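Local coordinates for protein unsaturated glucuronyl hydrolase (Streptococcus agalactiae, PDB 2ZZR) that hydrolyses unsaturated chondroitin, hyaluronan and heparin disaccharides, releasing the 4,5-unsaturated uronic acid from the sugar it is linked to, at residues F278-V287 with T337-Y346. Sequence-based numbering, arbitrary orientation.
Sequences FLNRLPEDKV and TMLRSLIEQY. With SO4 (sulfate ion), chain D.
With chi1 at 74°, Asp285 sets its carboxylate between its own backbone N and carbonyl carbon, while Tyr346 turns its ring beside its own N (chi1 -66°), and the two groups meet. The site lies in the helical barrel of this family 88 glycoside hydrolase, where the loop after helix 265-280 meets helix 328-346. Tyr346 OH donates to the syn lone pair of Asp285 OD2, 2.6 Å away; ring and carboxylate planes stand 74° apart, with OD2 at the ring edge. The other oxygen, OD1, accepts from Val287 N, closing an Asx turn, and also pairs with Arg302. These bonds hold the carboxylate from both oxygens. A type I turn from Pro283 to Lys286 presents the loop to the helix, and Ser341 OG donates a hydrogen bond to Asp285 O, 2.6 Å away, tilted from the carbonyl plane.

Val287 packs beside this polar pair. Its CG1 sits over one face of the Tyr346 ring in a CH-pi contact, 4.2 Å from the centroid, while CG2 packs on Ser341 CB and Leu342 CD2. Toward Phe278, Met338 curls at its thioether, so that CE touches the edge of the Phe278 ring and Leu282 CD1; SD lies against Leu279 CD2. Helix 304-318 adds Val311 to Met338 and Thr304 to Val287.

Lys286 lays its CG against Thr337 CG2, 3.6 Å away, then folds back so that NZ donates to Glu284 O. Lys286 NZ also donates to O2 of a sulfate ion, probably from the crystallisation liquor, at 2.9 Å; Arg16 NH2 hydrogen-bonds to the same sulfate.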
ATOM      1  N   PHE A 278       9.695  11.391  -5.142  1.00 15.54           N
ATOM      2  CA  PHE A 278      10.181  10.060  -4.803  1.00 15.41           C
ATOM      3  C   PHE A 278      11.288   9.651  -5.769  1.00 15.43           C
ATOM      4  O   PHE A 278      12.384   9.285  -5.340  1.00 15.44           O
ATOM      5  CB  PHE A 278       8.999   9.076  -4.839  1.00 15.26           C
ATOM      6  CG  PHE A 278       9.298   7.704  -4.282  1.00 15.22           C
ATOM      7  CD1 PHE A 278       9.150   7.439  -2.921  1.00 14.97           C
ATOM      8  CD2 PHE A 278       9.661   6.662  -5.130  1.00 15.37           C
ATOM      9  CE1 PHE A 278       9.401   6.158  -2.404  1.00 15.41           C
ATOM     10  CE2 PHE A 278       9.912   5.376  -4.622  1.00 15.80           C
ATOM     11  CZ  PHE A 278       9.777   5.129  -3.258  1.00 15.09           C
ATOM     12  N   LEU A 279      11.018   9.760  -7.074  1.00 15.21           N
ATOM     13  CA  LEU A 279      11.983   9.351  -8.092  1.00 15.09           C
ATOM     14  C   LEU A 279      13.311  10.083  -7.935  1.00 15.69           C
ATOM     15  O   LEU A 279      14.371   9.471  -8.057  1.00 15.74           O
ATOM     16  CB  LEU A 279      11.425   9.572  -9.500  1.00 15.27           C
ATOM     17  CG  LEU A 279      10.212   8.717  -9.895  1.00 14.64           C
ATOM     18  CD1 LEU A 279       9.741   9.109 -11.297  1.00 15.27           C
ATOM     19  CD2 LEU A 279      10.511   7.218  -9.805  1.00 13.99           C
ATOM     20  N   ASN A 280      13.237  11.384  -7.647  1.00 16.13           N
ATOM     21  CA  ASN A 280      14.430  12.229  -7.524  1.00 16.62           C
ATOM     22  C   ASN A 280      15.308  11.879  -6.326  1.00 17.43           C
ATOM     23  O   ASN A 280      16.484  12.262  -6.273  1.00 17.71           O
ATOM     24  CB  ASN A 280      14.035  13.706  -7.476  1.00 16.55           C
ATOM     25  CG  ASN A 280      13.634  14.242  -8.836  1.00 15.84           C
ATOM     26  OD1 ASN A 280      13.930  13.635  -9.861  1.00 18.04           O
ATOM     27  ND2 ASN A 280      12.968  15.386  -8.849  1.00 16.11           N
ATOM     28  N   ARG A 281      14.735  11.145  -5.378  1.00 17.72           N
ATOM     29  CA  ARG A 281      15.453  10.777  -4.163  1.00 18.64           C
ATOM     30  C   ARG A 281      15.815   9.293  -4.083  1.00 19.10           C
ATOM     31  O   ARG A 281      16.287   8.813  -3.050  1.00 19.70           O
ATOM     32  CB  ARG A 281      14.685  11.261  -2.936  1.00 18.51           C
ATOM     33  CG  ARG A 281      14.751  12.774  -2.788  1.00 18.75           C
ATOM     34  CD  ARG A 281      13.618  13.344  -1.958  1.00 19.43           C
ATOM     35  NE  ARG A 281      13.664  14.811  -1.939  1.00 19.36           N
ATOM     36  CZ  ARG A 281      13.264  15.601  -2.939  1.00 20.17           C
ATOM     37  NH1 ARG A 281      12.772  15.083  -4.061  1.00 18.79           N
ATOM     38  NH2 ARG A 281      13.346  16.922  -2.811  1.00 19.77           N
ATOM     39  N   LEU A 282      15.613   8.582  -5.194  1.00 19.11           N
ATOM     40  CA  LEU A 282      16.058   7.194  -5.331  1.00 19.85           C
ATOM     41  C   LEU A 282      17.567   7.121  -5.555  1.00 20.37           C
ATOM     42  O   LEU A 282      18.128   7.969  -6.255  1.00 20.55           O
ATOM     43  CB  LEU A 282      15.342   6.500  -6.498  1.00 19.55           C
ATOM     44  CG  LEU A 282      13.838   6.241  -6.362  1.00 19.82           C
ATOM     45  CD1 LEU A 282      13.320   5.583  -7.627  1.00 20.38           C
ATOM     46  CD2 LEU A 282      13.511   5.385  -5.141  1.00 19.47           C
ATOM     47  N   PRO A 283      18.230   6.104  -4.972  1.00 21.07           N
ATOM     48  CA  PRO A 283      19.668   5.905  -5.186  1.00 21.62           C
ATOM     49  C   PRO A 283      19.974   5.219  -6.515  1.00 22.23           C
ATOM     50  O   PRO A 283      19.070   5.012  -7.330  1.00 22.41           O
ATOM     51  CB  PRO A 283      20.054   4.987  -4.026  1.00 21.67           C
ATOM     52  CG  PRO A 283      18.844   4.144  -3.839  1.00 21.27           C
ATOM     53  CD  PRO A 283      17.675   5.083  -4.061  1.00 21.03           C
ATOM     54  N   GLU A 284      21.242   4.855  -6.722  1.00 22.82           N
ATOM     55  CA  GLU A 284      21.707   4.279  -7.985  1.00 23.38           C
ATOM     56  C   GLU A 284      20.885   3.084  -8.485  1.00 22.78           C
ATOM     57  O   GLU A 284      20.580   3.005  -9.677  1.00 22.87           O
ATOM     58  CB  GLU A 284      23.196   3.909  -7.889  1.00 23.88           C
ATOM     59  CG  GLU A 284      23.937   3.866  -9.227  1.00 27.30           C
ATOM     60  CD  GLU A 284      23.656   2.611 -10.041  1.00 31.48           C
ATOM     61  OE1 GLU A 284      23.434   1.532  -9.441  1.00 33.61           O
ATOM     62  OE2 GLU A 284      23.661   2.703 -11.291  1.00 34.20           O
ATOM     63  N   ASP A 285      20.536   2.157  -7.590  1.00 22.18           N
ATOM     64  CA  ASP A 285      19.769   0.969  -7.982  1.00 21.63           C
ATOM     65  C   ASP A 285      18.246   1.197  -7.990  1.00 21.02           C
ATOM     66  O   ASP A 285      17.476   0.256  -8.164  1.00 21.16           O
ATOM     67  CB  ASP A 285      20.166  -0.268  -7.147  1.00 21.66           C
ATOM     68  CG  ASP A 285      19.636  -0.234  -5.712  1.00 22.11           C
ATOM     69  OD1 ASP A 285      18.948   0.733  -5.317  1.00 22.32           O
ATOM     70  OD2 ASP A 285      19.913  -1.204  -4.970  1.00 21.71           O
ATOM     71  N   LYS A 286      17.837   2.451  -7.798  1.00 20.76           N
ATOM     72  CA  LYS A 286      16.425   2.879  -7.860  1.00 20.06           C
ATOM     73  C   LYS A 286      15.515   2.241  -6.800  1.00 19.57           C
ATOM     74  O   LYS A 286      14.294   2.167  -6.979  1.00 19.13           O
ATOM     75  CB  LYS A 286      15.840   2.685  -9.274  1.00 20.59           C
ATOM     76  CG  LYS A 286      16.748   3.127 -10.431  1.00 21.18           C
ATOM     77  CD  LYS A 286      17.173   4.590 -10.336  1.00 23.31           C
ATOM     78  CE  LYS A 286      17.894   5.045 -11.611  1.00 23.37           C
ATOM     79  NZ  LYS A 286      19.199   4.341 -11.833  1.00 26.13           N
ATOM     80  N   VAL A 287      16.108   1.793  -5.693  1.00 18.72           N
ATOM     81  CA  VAL A 287      15.341   1.234  -4.583  1.00 18.14           C
ATOM     82  C   VAL A 287      15.496   2.132  -3.360  1.00 17.99           C
ATOM     83  O   VAL A 287      16.591   2.290  -2.826  1.00 17.58           O
ATOM     84  CB  VAL A 287      15.729  -0.243  -4.273  1.00 18.36           C
ATOM     85  CG1 VAL A 287      15.054  -0.728  -2.997  1.00 18.04           C
ATOM     86  CG2 VAL A 287      15.356  -1.144  -5.444  1.00 18.74           C
ATOM     87  N   THR A 337      12.468  -0.155 -14.183  1.00 16.63           N
ATOM     88  CA  THR A 337      13.796  -0.143 -13.564  0.50 17.07           C
ATOM     89  C   THR A 337      13.714  -0.516 -12.084  1.00 17.28           C
ATOM     90  O   THR A 337      14.514  -1.320 -11.593  1.00 17.24           O
ATOM     91  CB  THR A 337      14.480   1.235 -13.700  0.50 17.21           C
ATOM     92  OG1 THR A 337      14.329   1.720 -15.039  0.50 18.48           O
ATOM     93  CG2 THR A 337      15.964   1.132 -13.373  0.50 17.04           C
ATOM     94  N   MET A 338      12.741   0.071 -11.389  1.00 16.89           N
ATOM     95  CA  MET A 338      12.526  -0.164  -9.965  1.00 17.08           C
ATOM     96  C   MET A 338      12.152  -1.621  -9.705  1.00 16.88           C
ATOM     97  O   MET A 338      12.730  -2.272  -8.832  1.00 16.77           O
ATOM     98  CB  MET A 338      11.448   0.786  -9.435  1.00 16.48           C
ATOM     99  CG  MET A 338      11.836   2.272  -9.523  1.00 17.11           C
ATOM    100  SD  MET A 338      10.400   3.376  -9.496  1.00 18.71           S
ATOM    101  CE  MET A 338      10.053   3.369  -7.745  1.00 17.18           C
ATOM    102  N   LEU A 339      11.199  -2.139 -10.480  1.00 16.56           N
ATOM    103  CA  LEU A 339      10.788  -3.527 -10.329  1.00 16.49           C
ATOM    104  C   LEU A 339      11.922  -4.490 -10.695  1.00 17.17           C
ATOM    105  O   LEU A 339      12.106  -5.514 -10.028  1.00 17.16           O
ATOM    106  CB  LEU A 339       9.520  -3.822 -11.139  1.00 16.24           C
ATOM    107  CG  LEU A 339       8.840  -5.187 -10.941  1.00 15.70           C
ATOM    108  CD1 LEU A 339       8.564  -5.528  -9.462  1.00 15.12           C
ATOM    109  CD2 LEU A 339       7.557  -5.255 -11.752  1.00 16.30           C
ATOM    110  N   ARG A 340      12.675  -4.162 -11.746  1.00 17.77           N
ATOM    111  CA  ARG A 340      13.838  -4.974 -12.128  1.00 18.71           C
ATOM    112  C   ARG A 340      14.812  -5.106 -10.956  1.00 18.82           C
ATOM    113  O   ARG A 340      15.252  -6.210 -10.636  1.00 18.95           O
ATOM    114  CB  ARG A 340      14.568  -4.398 -13.343  1.00 18.56           C
ATOM    115  CG  ARG A 340      15.804  -5.222 -13.730  1.00 19.19           C
ATOM    116  CD  ARG A 340      16.537  -4.674 -14.945  1.00 19.30           C
ATOM    117  NE  ARG A 340      15.765  -4.805 -16.181  1.00 20.01           N
ATOM    118  CZ  ARG A 340      15.555  -5.948 -16.834  1.00 21.05           C
ATOM    119  NH1 ARG A 340      16.046  -7.092 -16.374  1.00 20.76           N
ATOM    120  NH2 ARG A 340      14.843  -5.949 -17.953  1.00 21.76           N
ATOM    121  N   SER A 341      15.134  -3.979 -10.321  1.00 19.22           N
ATOM    122  CA  SER A 341      16.024  -3.987  -9.161  1.00 19.70           C
ATOM    123  C   SER A 341      15.475  -4.836  -8.016  1.00 19.53           C
ATOM    124  O   SER A 341      16.221  -5.592  -7.390  1.00 19.45           O
ATOM    125  CB  SER A 341      16.317  -2.571  -8.679  1.00 19.90           C
ATOM    126  OG  SER A 341      17.233  -1.934  -9.548  1.00 22.44           O
ATOM    127  N   LEU A 342      14.171  -4.729  -7.749  1.00 18.91           N
ATOM    128  CA  LEU A 342      13.565  -5.561  -6.714  1.00 18.63           C
ATOM    129  C   LEU A 342      13.746  -7.049  -7.030  1.00 18.90           C
ATOM    130  O   LEU A 342      14.186  -7.824  -6.176  1.00 19.21           O
ATOM    131  CB  LEU A 342      12.087  -5.211  -6.508  1.00 18.28           C
ATOM    132  CG  LEU A 342      11.775  -3.833  -5.916  1.00 17.64           C
ATOM    133  CD1 LEU A 342      10.274  -3.659  -5.784  1.00 16.21           C
ATOM    134  CD2 LEU A 342      12.456  -3.613  -4.557  1.00 16.38           C
ATOM    135  N   ILE A 343      13.431  -7.431  -8.267  1.00 19.02           N
ATOM    136  CA  ILE A 343      13.534  -8.819  -8.704  1.00 19.12           C
ATOM    137  C   ILE A 343      14.975  -9.321  -8.606  1.00 19.64           C
ATOM    138  O   ILE A 343      15.228 -10.402  -8.059  1.00 19.64           O
ATOM    139  CB  ILE A 343      13.035  -8.991 -10.170  1.00 19.12           C
ATOM    140  CG1 ILE A 343      11.521  -8.774 -10.257  1.00 18.56           C
ATOM    141  CG2 ILE A 343      13.394 -10.381 -10.711  1.00 18.97           C
ATOM    142  CD1 ILE A 343      11.021  -8.528 -11.679  1.00 18.95           C
ATOM    143  N   GLU A 344      15.908  -8.526  -9.120  1.00 20.33           N
ATOM    144  CA  GLU A 344      17.283  -8.986  -9.329  1.00 21.44           C
ATOM    145  C   GLU A 344      18.180  -8.853  -8.101  1.00 21.85           C
ATOM    146  O   GLU A 344      19.175  -9.577  -7.975  1.00 22.16           O
ATOM    147  CB  GLU A 344      17.919  -8.251 -10.511  1.00 21.50           C
ATOM    148  CG  GLU A 344      17.287  -8.576 -11.860  1.00 21.74           C
ATOM    149  CD  GLU A 344      17.958  -7.868 -13.026  1.00 22.03           C
ATOM    150  OE1 GLU A 344      18.854  -7.028 -12.801  1.00 22.42           O
ATOM    151  OE2 GLU A 344      17.573  -8.155 -14.182  1.00 23.75           O
ATOM    152  N   GLN A 345      17.841  -7.935  -7.202  1.00 22.08           N
ATOM    153  CA  GLN A 345      18.740  -7.619  -6.090  1.00 22.34           C
ATOM    154  C   GLN A 345      18.127  -7.793  -4.705  1.00 22.10           C
ATOM    155  O   GLN A 345      18.861  -7.930  -3.718  1.00 22.21           O
ATOM    156  CB  GLN A 345      19.312  -6.201  -6.232  1.00 22.78           C
ATOM    157  CG  GLN A 345      20.180  -5.965  -7.479  1.00 24.83           C
ATOM    158  CD  GLN A 345      21.389  -6.892  -7.564  1.00 28.19           C
ATOM    159  OE1 GLN A 345      21.677  -7.451  -8.625  1.00 29.46           O
ATOM    160  NE2 GLN A 345      22.104  -7.054  -6.449  1.00 28.18           N
ATOM    161  N   TYR A 346      16.797  -7.789  -4.626  1.00 21.16           N
ATOM    162  CA  TYR A 346      16.121  -7.756  -3.327  1.00 20.71           C
ATOM    163  C   TYR A 346      15.164  -8.911  -3.044  1.00 20.90           C
ATOM    164  O   TYR A 346      14.755  -9.115  -1.896  1.00 20.90           O
ATOM    165  CB  TYR A 346      15.434  -6.397  -3.125  1.00 20.06           C
ATOM    166  CG  TYR A 346      16.420  -5.259  -3.022  1.00 19.62           C
ATOM    167  CD1 TYR A 346      16.981  -4.914  -1.791  1.00 19.14           C
ATOM    168  CD2 TYR A 346      16.810  -4.536  -4.151  1.00 18.90           C
ATOM    169  CE1 TYR A 346      17.901  -3.877  -1.686  1.00 18.94           C
ATOM    170  CE2 TYR A 346      17.735  -3.490  -4.055  1.00 19.67           C
ATOM    171  CZ  TYR A 346      18.274  -3.171  -2.815  1.00 19.22           C
ATOM    172  OH  TYR A 346      19.183  -2.145  -2.691  1.00 19.76           O
TER
HETATM  173  S   SO4 D 403      21.665   7.202 -11.200  1.00 50.86           S
HETATM  174  O1  SO4 D 403      21.498   8.413 -12.002  1.00 51.07           O
HETATM  175  O2  SO4 D 403      20.380   6.770 -10.661  1.00 51.37           O
HETATM  176  O3  SO4 D 403      22.213   6.133 -12.033  1.00 51.29           O
HETATM  177  O4  SO4 D 403      22.566   7.483 -10.085  1.00 51.37           O